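Local coordinates for C3-degrading proteinase (CppA protein) (Streptococcus pneumoniae, PDB 3E0R) that probably degrades complement component C3 as a proteinase, and is built from N- and C-terminal regions of the glyoxalase clan, at residues F228-G231 with V237-W240; S165-S170 with L199-N204; S210-Q213 with E219-I222; F43-L46 with L52-L55. All blocks are in the same frame, centred on the assembly; numbering follows the deposited sequence.

Contact 1 of 4, residues F228-G231 with V237-W240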
loop_
_atom_site.group_PDB
_atom_site.type_symbol
_atom_site.label_atom_id
_atom_site.label_comp_id
_atom_site.label_asym_id
_atom_site.label_seq_id
_atom_site.Cartn_x
_atom_site.Cartn_y
_atom_site.Cartn_z
ATOM N N PHE A 228 -11.590 -2.583 18.118
ATOM C CA PHE A 228 -11.397 -3.132 16.780
ATOM C C PHE A 228 -11.607 -4.627 16.766
ATOM O O PHE A 228 -11.768 -5.297 17.811
ATOM C CB PHE A 228 -9.996 -2.729 16.215
ATOM C CG PHE A 228 -8.853 -3.284 17.016
ATOM C CD1 PHE A 228 -8.320 -4.521 16.717
ATOM C CD2 PHE A 228 -8.341 -2.589 18.079
ATOM C CE1 PHE A 228 -7.297 -5.064 17.494
ATOM C CE2 PHE A 228 -7.313 -3.117 18.845
ATOM C CZ PHE A 228 -6.791 -4.335 18.555
ATOM N N PHE A 229 -11.584 -5.137 15.546
ATOM C CA PHE A 229 -11.683 -6.552 15.251
ATOM C C PHE A 229 -10.511 -6.851 14.333
ATOM O O PHE A 229 -10.276 -6.146 13.339
ATOM C CB PHE A 229 -13.049 -6.854 14.585
ATOM C CG PHE A 229 -13.218 -8.296 14.172
ATOM C CD1 PHE A 229 -13.879 -9.187 14.991
ATOM C CD2 PHE A 229 -12.647 -8.755 12.996
ATOM C CE1 PHE A 229 -13.992 -10.500 14.610
ATOM C CE2 PHE A 229 -12.792 -10.044 12.624
ATOM C CZ PHE A 229 -13.430 -10.928 13.421
ATOM N N LEU A 230 -9.713 -7.828 14.740
ATOM C CA LEU A 230 -8.616 -8.320 13.941
ATOM C C LEU A 230 -8.894 -9.755 13.469
ATOM O O LEU A 230 -8.957 -10.711 14.273
ATOM C CB LEU A 230 -7.324 -8.274 14.762
ATOM C CG LEU A 230 -5.990 -8.784 14.202
ATOM C CD1 LEU A 230 -5.630 -8.096 12.881
ATOM C CD2 LEU A 230 -4.874 -8.606 15.290
ATOM N N GLY A 231 -9.071 -9.894 12.153
ATOM C CA GLY A 231 -9.195 -11.184 11.489
ATOM C C GLY A 231 -7.985 -11.448 10.623
ATOM O O GLY A 231 -7.043 -10.648 10.534
ATOM N N VAL A 237 -2.566 -12.465 5.376
ATOM C CA VAL A 237 -2.648 -11.021 5.641
ATOM C C VAL A 237 -3.739 -10.759 6.731
ATOM O O VAL A 237 -4.915 -11.162 6.629
ATOM C CB VAL A 237 -2.914 -10.231 4.328
ATOM C CG1 VAL A 237 -3.065 -8.711 4.554
ATOM C CG2 VAL A 237 -1.770 -10.523 3.266
ATOM N N GLU A 238 -3.318 -10.115 7.789
ATOM C CA GLU A 238 -4.200 -9.614 8.798
ATOM C C GLU A 238 -5.163 -8.545 8.315
ATOM O O GLU A 238 -4.796 -7.664 7.544
ATOM C CB GLU A 238 -3.354 -9.070 9.960
ATOM C CG GLU A 238 -2.657 -10.217 10.704
ATOM C CD GLU A 238 -1.898 -9.732 11.905
ATOM O OE1 GLU A 238 -1.815 -8.487 12.033
ATOM O OE2 GLU A 238 -1.389 -10.580 12.699
ATOM N N LEU A 239 -6.401 -8.614 8.797
ATOM C CA LEU A 239 -7.491 -7.706 8.360
ATOM C C LEU A 239 -8.029 -7.048 9.592
ATOM O O LEU A 239 -8.703 -7.687 10.380
ATOM C CB LEU A 239 -8.595 -8.476 7.621
ATOM C CG LEU A 239 -8.137 -9.316 6.415
ATOM C CD1 LEU A 239 -9.265 -10.228 5.987
ATOM C CD2 LEU A 239 -7.538 -8.454 5.254
ATOM N N TRP A 240 -7.703 -5.770 9.765
ATOM C CA TRP A 240 -8.057 -5.031 10.968
ATOM C C TRP A 240 -9.184 -4.059 10.615
ATOM O O TRP A 240 -9.082 -3.272 9.658
ATOM C CB TRP A 240 -6.803 -4.344 11.478
ATOM C CG TRP A 240 -6.876 -3.363 12.683
ATOM C CD1 TRP A 240 -7.666 -2.229 12.797
ATOM C CD2 TRP A 240 -6.016 -3.366 13.849
ATOM N NE1 TRP A 240 -7.340 -1.541 13.950
ATOM C CE2 TRP A 240 -6.345 -2.218 14.616
ATOM C CE3 TRP A 240 -4.967 -4.202 14.282
ATOM C CZ2 TRP A 240 -5.692 -1.896 15.825
ATOM C CZ3 TRP A 240 -4.315 -3.912 15.500
ATOM C CH2 TRP A 240 -4.696 -2.754 16.266
#
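The ring of Phe228 lies flat on the six-membered ring of Trp240, a face-to-face stack on one side of the beta hairpin formed by strands 228-232 and 238-243. The two centroids are 3.8 Å apart and the planes differ by only 9°, with Phe228 CZ reaching to 3.5 Å from Trp240 CH2. Trp240 CZ2 sits over the middle of the phenylalanine ring, and Phe228 CB approaches the five-membered ring off-centre as a CH-pi donor. Phe228 holds CG between its backbone N and carbonyl carbon (chi1 63°), which lifts the ring over the indole rather than along its own strand. Next to the stack, on the same face, Leu230 pairs with Trp240 in a non-hydrogen-bonded position; its CD1 packs against CB of Glu238 at 3.8 Å and more loosely against CB of Trp240.

Beneath these side chains the backbones run antiparallel. Gly231 and Leu239 make the hydrogen-bonded pair: Gly231 N donates to Leu239 O at 2.9 Å, and Leu239 N returns the bond to Gly231 O. Phe229, whose side chain goes to the other face, offers its O to Trp240 CA in a CA-H...O contact of 3.4 Å.

Further out, the indole is fixed at a second point, since Trp240 NE1 hydrogen-bonds to Glu242 OE2, and Lys200 of the adjoining strand makes a cation-pi contact with the ring. The return bond at the glycine is nearly straight at its hydrogen, 173°, although Leu239 N stands above the carbonyl plane of Gly231 O.

Contact 2 of 4, residues S165-S170 with L199-N204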
loop_
_atom_site.group_PDB
_atom_site.type_symbol
_atom_site.label_atom_id
_atom_site.label_comp_id
_atom_site.label_asym_id
_atom_site.label_seq_id
_atom_site.Cartn_x
_atom_site.Cartn_y
_atom_site.Cartn_z
ATOM N N SER A 165 -10.275 -14.890 -1.118
ATOM C CA SER A 165 -10.173 -13.913 -0.073
ATOM C C SER A 165 -11.530 -13.801 0.631
ATOM O O SER A 165 -12.592 -13.958 0.019
ATOM C CB SER A 165 -9.753 -12.557 -0.626
ATOM O OG SER A 165 -9.869 -11.560 0.370
ATOM N N PHE A 166 -11.456 -13.542 1.927
ATOM C CA PHE A 166 -12.578 -13.087 2.711
ATOM C C PHE A 166 -13.089 -11.729 2.224
ATOM O O PHE A 166 -14.242 -11.381 2.497
ATOM C CB PHE A 166 -12.202 -12.994 4.211
ATOM C CG PHE A 166 -12.323 -14.293 4.946
ATOM C CD1 PHE A 166 -13.567 -14.844 5.210
ATOM C CD2 PHE A 166 -11.203 -14.966 5.383
ATOM C CE1 PHE A 166 -13.683 -16.052 5.902
ATOM C CE2 PHE A 166 -11.312 -16.164 6.062
ATOM C CZ PHE A 166 -12.555 -16.703 6.328
ATOM N N LEU A 167 -12.232 -10.974 1.529
ATOM C CA LEU A 167 -12.597 -9.679 0.967
ATOM C C LEU A 167 -13.510 -9.800 -0.282
ATOM O O LEU A 167 -13.169 -10.450 -1.295
ATOM C CB LEU A 167 -11.325 -8.882 0.689
ATOM C CG LEU A 167 -10.467 -8.634 1.950
ATOM C CD1 LEU A 167 -9.254 -7.692 1.631
ATOM C CD2 LEU A 167 -11.324 -8.113 3.179
ATOM N N GLU A 168 -14.701 -9.217 -0.177
ATOM C CA GLU A 168 -15.653 -9.227 -1.289
ATOM C C GLU A 168 -15.384 -8.031 -2.183
ATOM O O GLU A 168 -15.051 -6.953 -1.691
ATOM C CB GLU A 168 -17.113 -9.189 -0.805
ATOM C CG GLU A 168 -17.565 -10.364 0.073
ATOM C CD GLU A 168 -17.204 -11.717 -0.526
ATOM O OE1 GLU A 168 -17.052 -11.799 -1.770
ATOM O OE2 GLU A 168 -17.051 -12.696 0.240
ATOM N N SER A 169 -15.513 -8.233 -3.494
ATOM C CA SER A 169 -15.503 -7.133 -4.489
ATOM C C SER A 169 -16.525 -6.024 -4.164
ATOM O O SER A 169 -16.321 -4.842 -4.503
ATOM C CB SER A 169 -15.810 -7.692 -5.898
ATOM O OG SER A 169 -14.757 -8.538 -6.351
ATOM N N SER A 170 -17.634 -6.435 -3.539
ATOM C CA SER A 170 -18.678 -5.520 -3.072
ATOM C C SER A 170 -18.059 -4.481 -2.140
ATOM O O SER A 170 -18.262 -3.275 -2.327
ATOM C CB SER A 170 -19.782 -6.288 -2.319
ATOM O OG SER A 170 -19.774 -7.670 -2.638
ATOM N N LEU A 199 -3.941 -5.315 6.156
ATOM C CA LEU A 199 -4.835 -4.283 5.607
ATOM C C LEU A 199 -5.682 -3.762 6.772
ATOM O O LEU A 199 -6.259 -4.554 7.501
ATOM C CB LEU A 199 -5.707 -4.900 4.518
ATOM C CG LEU A 199 -4.895 -5.337 3.290
ATOM C CD1 LEU A 199 -5.550 -6.405 2.441
ATOM C CD2 LEU A 199 -4.609 -4.107 2.444
ATOM N N LYS A 200 -5.702 -2.454 6.998
ATOM C CA LYS A 200 -6.597 -1.879 7.986
ATOM C C LYS A 200 -7.793 -1.215 7.322
ATOM O O LYS A 200 -7.634 -0.444 6.394
ATOM C CB LYS A 200 -5.868 -0.863 8.837
ATOM C CG LYS A 200 -6.701 -0.365 9.970
ATOM C CD LYS A 200 -6.303 0.925 10.520
ATOM C CE LYS A 200 -5.356 0.767 11.652
ATOM N NZ LYS A 200 -5.147 -0.644 12.008
ATOM N N PHE A 201 -8.996 -1.540 7.787
ATOM C CA PHE A 201 -10.219 -0.986 7.254
ATOM C C PHE A 201 -10.822 -0.024 8.267
ATOM O O PHE A 201 -11.202 -0.423 9.378
ATOM C CB PHE A 201 -11.211 -2.106 6.918
ATOM C CG PHE A 201 -10.637 -3.141 6.016
ATOM C CD1 PHE A 201 -10.931 -3.148 4.676
ATOM C CD2 PHE A 201 -9.811 -4.130 6.517
ATOM C CE1 PHE A 201 -10.381 -4.095 3.847
ATOM C CE2 PHE A 201 -9.290 -5.072 5.719
ATOM C CZ PHE A 201 -9.549 -5.039 4.356
ATOM N N LEU A 202 -10.864 1.245 7.897
ATOM C CA LEU A 202 -11.592 2.229 8.659
ATOM C C LEU A 202 -13.037 2.268 8.138
ATOM O O LEU A 202 -13.271 2.387 6.931
ATOM C CB LEU A 202 -10.918 3.586 8.563
ATOM C CG LEU A 202 -9.483 3.734 9.069
ATOM C CD1 LEU A 202 -9.129 5.224 9.110
ATOM C CD2 LEU A 202 -9.284 3.144 10.448
ATOM N N VAL A 203 -13.989 2.160 9.054
ATOM C CA VAL A 203 -15.413 1.906 8.756
ATOM C C VAL A 203 -16.250 2.956 9.453
ATOM O O VAL A 203 -15.801 3.525 10.452
ATOM C CB VAL A 203 -15.913 0.463 9.200
ATOM C CG1 VAL A 203 -15.243 -0.622 8.393
ATOM C CG2 VAL A 203 -15.684 0.208 10.692
ATOM N N ASN A 204 -17.415 3.248 8.866
ATOM C CA ASN A 204 -18.414 4.185 9.394
ATOM C C ASN A 204 -18.833 3.877 10.862
ATOM O O ASN A 204 -18.746 4.732 11.749
ATOM C CB ASN A 204 -19.677 4.192 8.468
ATOM C CG ASN A 204 -20.364 2.784 8.403
ATOM O OD1 ASN A 204 -19.665 1.744 8.537
ATOM N ND2 ASN A 204 -21.724 2.745 8.288
#
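Leu167 reaches from the loop before helix 169-172 to the side of strand 196-203 that carries Leu199 and Phe201, and its two methyl branches make the whole contact. CD2 comes to 3.7 Å from Phe201 CZ, meeting the ring obliquely, while CD1 touches both that same CZ, at 3.8 Å, and Leu199 CD1, at 4.0 Å. The outer end of the phenylalanine ring therefore rests against the fork of the leucine, the two side chains arriving from opposite directions.

Leu167 places CG opposite its carbonyl carbon and beside the backbone N (chi1 -60°), with chi2 near 180°, a relaxed arrangement that spreads both methyls toward the strand. Phe201 takes the same first torsion, chi1 -54°, and its ring projects from the strand with CZ foremost. Leu199, two residues earlier and on the same face, sends out CD1 alone to meet the loop.

The loop itself is shaped by an ST turn: Ser165 OG accepts from Leu167 N at 2.7 Å, and the same hydroxyl is hydrogen-bonded to Asp233 OD2. Leu239 of the neighbouring strand and Leu176 of strand 176-180 also touch Leu167, while Phe241 stacks on Phe201, giving a buried apolar cluster where the loop meets strands 196-203, 238-243 and 176-180. No hydrogen bond crosses between the two segments, so their direct contact rests on apolar fit and exclusion of water, while the polar Ser165 OG is engaged by Leu167 N and Asp233.

Contact 3 of 4, residues S210-Q213 with E219-I222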
loop_
_atom_site.group_PDB
_atom_site.type_symbol
_atom_site.label_atom_id
_atom_site.label_comp_id
_atom_site.label_asym_id
_atom_site.label_seq_id
_atom_site.Cartn_x
_atom_site.Cartn_y
_atom_site.Cartn_z
ATOM N N SER A 210 -21.180 -9.001 12.893
ATOM C CA SER A 210 -21.126 -9.401 11.469
ATOM C C SER A 210 -19.757 -9.964 11.210
ATOM O O SER A 210 -19.633 -10.929 10.496
ATOM C CB SER A 210 -21.365 -8.261 10.456
ATOM O OG SER A 210 -22.388 -7.363 10.822
ATOM N N LEU A 211 -18.734 -9.359 11.809
ATOM C CA LEU A 211 -17.349 -9.759 11.594
ATOM C C LEU A 211 -17.010 -11.127 12.181
ATOM O O LEU A 211 -16.344 -11.957 11.532
ATOM C CB LEU A 211 -16.424 -8.664 12.109
ATOM C CG LEU A 211 -16.512 -7.342 11.322
ATOM C CD1 LEU A 211 -15.804 -6.193 12.093
ATOM C CD2 LEU A 211 -15.972 -7.529 9.891
ATOM N N ARG A 212 -17.540 -11.385 13.366
ATOM C CA ARG A 212 -17.443 -12.697 14.042
ATOM C C ARG A 212 -18.055 -13.799 13.171
ATOM O O ARG A 212 -17.450 -14.841 12.895
ATOM C CB ARG A 212 -18.155 -12.633 15.411
ATOM C CG ARG A 212 -17.287 -12.061 16.493
ATOM C CD ARG A 212 -17.997 -12.033 17.798
ATOM N NE ARG A 212 -18.177 -13.387 18.321
ATOM C CZ ARG A 212 -19.306 -13.903 18.782
ATOM N NH1 ARG A 212 -20.398 -13.187 18.837
ATOM N NH2 ARG A 212 -19.328 -15.157 19.200
ATOM N N GLN A 213 -19.241 -13.527 12.678
ATOM C CA GLN A 213 -19.886 -14.383 11.664
ATOM C C GLN A 213 -19.078 -14.609 10.400
ATOM O O GLN A 213 -18.909 -15.742 9.976
ATOM C CB GLN A 213 -21.227 -13.789 11.313
ATOM C CG GLN A 213 -21.978 -14.544 10.305
ATOM C CD GLN A 213 -23.412 -14.070 10.191
ATOM O OE1 GLN A 213 -24.127 -14.508 9.284
ATOM N NE2 GLN A 213 -23.855 -13.177 11.124
ATOM N N GLU A 219 -9.246 -17.967 13.040
ATOM C CA GLU A 219 -8.707 -17.146 14.119
ATOM C C GLU A 219 -9.137 -15.675 13.941
ATOM O O GLU A 219 -8.985 -15.075 12.845
ATOM C CB GLU A 219 -7.168 -17.164 14.091
ATOM C CG GLU A 219 -6.430 -17.851 15.251
ATOM C CD GLU A 219 -4.923 -18.187 14.898
ATOM O OE1 GLU A 219 -4.546 -18.157 13.693
ATOM O OE2 GLU A 219 -4.119 -18.495 15.825
ATOM N N TYR A 220 -9.633 -15.098 15.029
ATOM C CA TYR A 220 -9.819 -13.673 15.105
ATOM C C TYR A 220 -9.531 -13.177 16.513
ATOM O O TYR A 220 -9.331 -13.962 17.411
ATOM C CB TYR A 220 -11.194 -13.244 14.566
ATOM C CG TYR A 220 -12.372 -13.824 15.289
ATOM C CD1 TYR A 220 -12.785 -13.267 16.496
ATOM C CD2 TYR A 220 -13.133 -14.874 14.735
ATOM C CE1 TYR A 220 -13.840 -13.789 17.202
ATOM C CE2 TYR A 220 -14.233 -15.414 15.435
ATOM C CZ TYR A 220 -14.566 -14.866 16.689
ATOM O OH TYR A 220 -15.645 -15.291 17.437
ATOM N N PHE A 221 -9.460 -11.858 16.667
ATOM C CA PHE A 221 -9.090 -11.241 17.920
ATOM C C PHE A 221 -9.938 -9.981 18.117
ATOM O O PHE A 221 -10.042 -9.157 17.213
ATOM C CB PHE A 221 -7.595 -10.929 17.947
ATOM C CG PHE A 221 -7.169 -10.093 19.148
ATOM C CD1 PHE A 221 -6.854 -10.697 20.371
ATOM C CD2 PHE A 221 -7.113 -8.706 19.058
ATOM C CE1 PHE A 221 -6.504 -9.944 21.472
ATOM C CE2 PHE A 221 -6.746 -7.923 20.143
ATOM C CZ PHE A 221 -6.444 -8.522 21.350
ATOM N N ILE A 222 -10.567 -9.897 19.302
ATOM C CA ILE A 222 -11.216 -8.686 19.809
ATOM C C ILE A 222 -10.516 -8.315 21.129
ATOM O O ILE A 222 -10.482 -9.144 22.094
ATOM C CB ILE A 222 -12.788 -8.843 20.038
ATOM C CG1 ILE A 222 -13.503 -9.419 18.794
ATOM C CG2 ILE A 222 -13.410 -7.526 20.441
ATOM C CD1 ILE A 222 -14.833 -10.156 19.091
#
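Tyr220 OH accepts a hydrogen bond from Arg212 NE, a long one at 3.3 Å with an angle of 157° at the hydrogen. The phenol oxygen sits at the edge of the guanidinium, close to its plane, so the NE-H is aimed well although the distance is generous. The ring and the guanidinium are themselves turned 68° apart, and the two groups are not stacked.

The arginine chain adds apolar contact. Its CG lies 3.9 Å from Tyr220 CZ, passing the ring obliquely, and CD comes to 3.9 Å from CD1 of Ile222, the two side chains crossing almost squarely. A bend at chi3 (70°) turns the end of the arginine so that NE faces the hydroxyl while CD stays beside the isoleucine. With Arg212 exposed and its partners partly so, this is a modest surface contact.

Helix 208-214 lies here beside the short strand 220-221, at the edge of the eight-stranded sheet. Phe229 of the next strand, 228-232, joins the two: it touches Leu211 and Arg212 of the helix, and its ring meets that of Tyr220 at a shallow tilt.

Contact 4 of 4, residues F43-L46 with L52-L55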
loop_
_atom_site.group_PDB
_atom_site.type_symbol
_atom_site.label_atom_id
_atom_site.label_comp_id
_atom_site.label_asym_id
_atom_site.label_seq_id
_atom_site.Cartn_x
_atom_site.Cartn_y
_atom_site.Cartn_z
ATOM N N PHE A 43 6.736 1.335 14.058
ATOM C CA PHE A 43 6.296 1.735 12.734
ATOM C C PHE A 43 6.232 3.242 12.388
ATOM O O PHE A 43 6.084 4.159 13.210
ATOM C CB PHE A 43 4.959 1.032 12.364
ATOM C CG PHE A 43 3.754 1.458 13.183
ATOM C CD1 PHE A 43 3.328 2.806 13.227
ATOM C CD2 PHE A 43 2.988 0.502 13.844
ATOM C CE1 PHE A 43 2.202 3.195 13.953
ATOM C CE2 PHE A 43 1.830 0.890 14.580
ATOM C CZ PHE A 43 1.443 2.231 14.628
ATOM N N LEU A 44 6.319 3.425 11.091
ATOM C CA LEU A 44 6.184 4.669 10.448
ATOM C C LEU A 44 4.769 4.760 9.796
ATOM O O LEU A 44 4.323 3.914 8.963
ATOM C CB LEU A 44 7.341 4.766 9.456
ATOM C CG LEU A 44 7.428 5.992 8.555
ATOM C CD1 LEU A 44 7.555 7.299 9.344
ATOM C CD2 LEU A 44 8.574 5.767 7.572
ATOM N N SER A 45 4.068 5.791 10.227
ATOM C CA SER A 45 2.755 6.128 9.743
ATOM C C SER A 45 2.998 7.130 8.656
ATOM O O SER A 45 3.527 8.165 8.943
ATOM C CB SER A 45 1.926 6.767 10.891
ATOM O OG SER A 45 0.576 6.989 10.535
ATOM N N LEU A 46 2.645 6.796 7.403
ATOM C CA LEU A 46 2.805 7.693 6.257
ATOM C C LEU A 46 1.454 8.173 5.676
ATOM O O LEU A 46 0.470 7.449 5.632
ATOM C CB LEU A 46 3.642 7.039 5.128
ATOM C CG LEU A 46 5.045 6.503 5.494
ATOM C CD1 LEU A 46 5.439 5.395 4.515
ATOM C CD2 LEU A 46 6.042 7.698 5.511
ATOM N N LEU A 52 -3.759 12.583 7.098
ATOM C CA LEU A 52 -4.414 11.285 7.249
ATOM C C LEU A 52 -3.465 10.196 6.853
ATOM O O LEU A 52 -2.781 10.324 5.861
ATOM C CB LEU A 52 -5.664 11.179 6.372
ATOM C CG LEU A 52 -6.832 12.125 6.639
ATOM C CD1 LEU A 52 -7.817 12.035 5.459
ATOM C CD2 LEU A 52 -7.551 11.873 7.988
ATOM N N GLU A 53 -3.437 9.128 7.655
ATOM C CA GLU A 53 -2.639 7.975 7.416
ATOM C C GLU A 53 -3.165 7.228 6.189
ATOM O O GLU A 53 -4.341 6.902 6.116
ATOM C CB GLU A 53 -2.662 7.060 8.669
ATOM C CG GLU A 53 -1.859 5.778 8.568
ATOM C CD GLU A 53 -1.907 4.897 9.843
ATOM O OE1 GLU A 53 -0.931 4.970 10.609
ATOM O OE2 GLU A 53 -2.862 4.091 10.090
ATOM N N LYS A 54 -2.260 6.897 5.271
ATOM C CA LYS A 54 -2.576 6.147 4.057
ATOM C C LYS A 54 -1.715 4.885 3.824
ATOM O O LYS A 54 -2.108 4.013 3.093
ATOM C CB LYS A 54 -2.550 7.130 2.858
ATOM C CG LYS A 54 -3.433 8.347 3.167
ATOM C CD LYS A 54 -3.929 9.064 2.015
ATOM C CE LYS A 54 -4.929 10.188 2.437
ATOM N NZ LYS A 54 -5.113 11.191 1.351
ATOM N N LEU A 55 -0.547 4.821 4.450
ATOM C CA LEU A 55 0.388 3.709 4.329
ATOM C C LEU A 55 1.120 3.579 5.647
ATOM O O LEU A 55 1.387 4.576 6.316
ATOM C CB LEU A 55 1.386 3.957 3.194
ATOM C CG LEU A 55 2.445 2.846 2.979
ATOM C CD1 LEU A 55 1.858 1.487 2.626
ATOM C CD2 LEU A 55 3.423 3.304 1.932
#
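Both Ser45 and Glu53 extend their side chains opposite the backbone N (chi1 -173° and 180°), and the glutamate continues straight through chi2, which brings its carboxylate to the serine hydroxyl. Ser45 OG donates to Glu53 OE1, reaching the oxygen on its anti side and 16° out of the carboxylate plane; the modelled 2.5 Å between Ser45 OG and Glu53 OE1 is short enough that the exact length is doubtful at 2.3 Å resolution.

The backbones beside this bond form a classic beta bulge, in which Lys54 and Leu55 both face Leu46. Leu46 O takes two N-H groups, from Lys54 N at 2.8 Å and from Leu55 N at 3.1 Å; the first lies in the carbonyl plane and the second is tilted from it. In return, Leu46 N donates to Leu55 O at 2.8 Å. The paired leucines point the same way, side by side, with Leu46 CD1 at 3.9 Å from Leu55 CD2.

This hairpin of strands 43-47 and 53-59 lies in the sheet between strand 35-39 and strand 9-18. Helix 21-31 packs over the leucine face, where Tyr28 touches both Leu46 and Leu55, while Pro14 and Leu16 of strand 9-18 adjoin Leu55.

Overall arrangement
All four contacts reach the same eight-stranded mixed sheet, three of them toward the end built from strands of the C-terminal half. Contact 1 is the link between contacts 2 and 3: Glu238 O lies 2.9 Å from Leu199 N, a probable hydrogen bond to contact 2, and Leu230 O lies 2.7 Å from Phe221 N, probably bonding to contact 3. The centre of contact 1 is about 10 Å from that of contact 2 and about 8 Å from that of contact 3. Contact 4, in the N-terminal half, has its centre about 25 Å from that of contact 3 and about 18 Å from that of contact 2, although the nearest atoms of contacts 2 and 4 come to about 4 Å without touching; strand 9-18 separates its hairpin from strand 196-203.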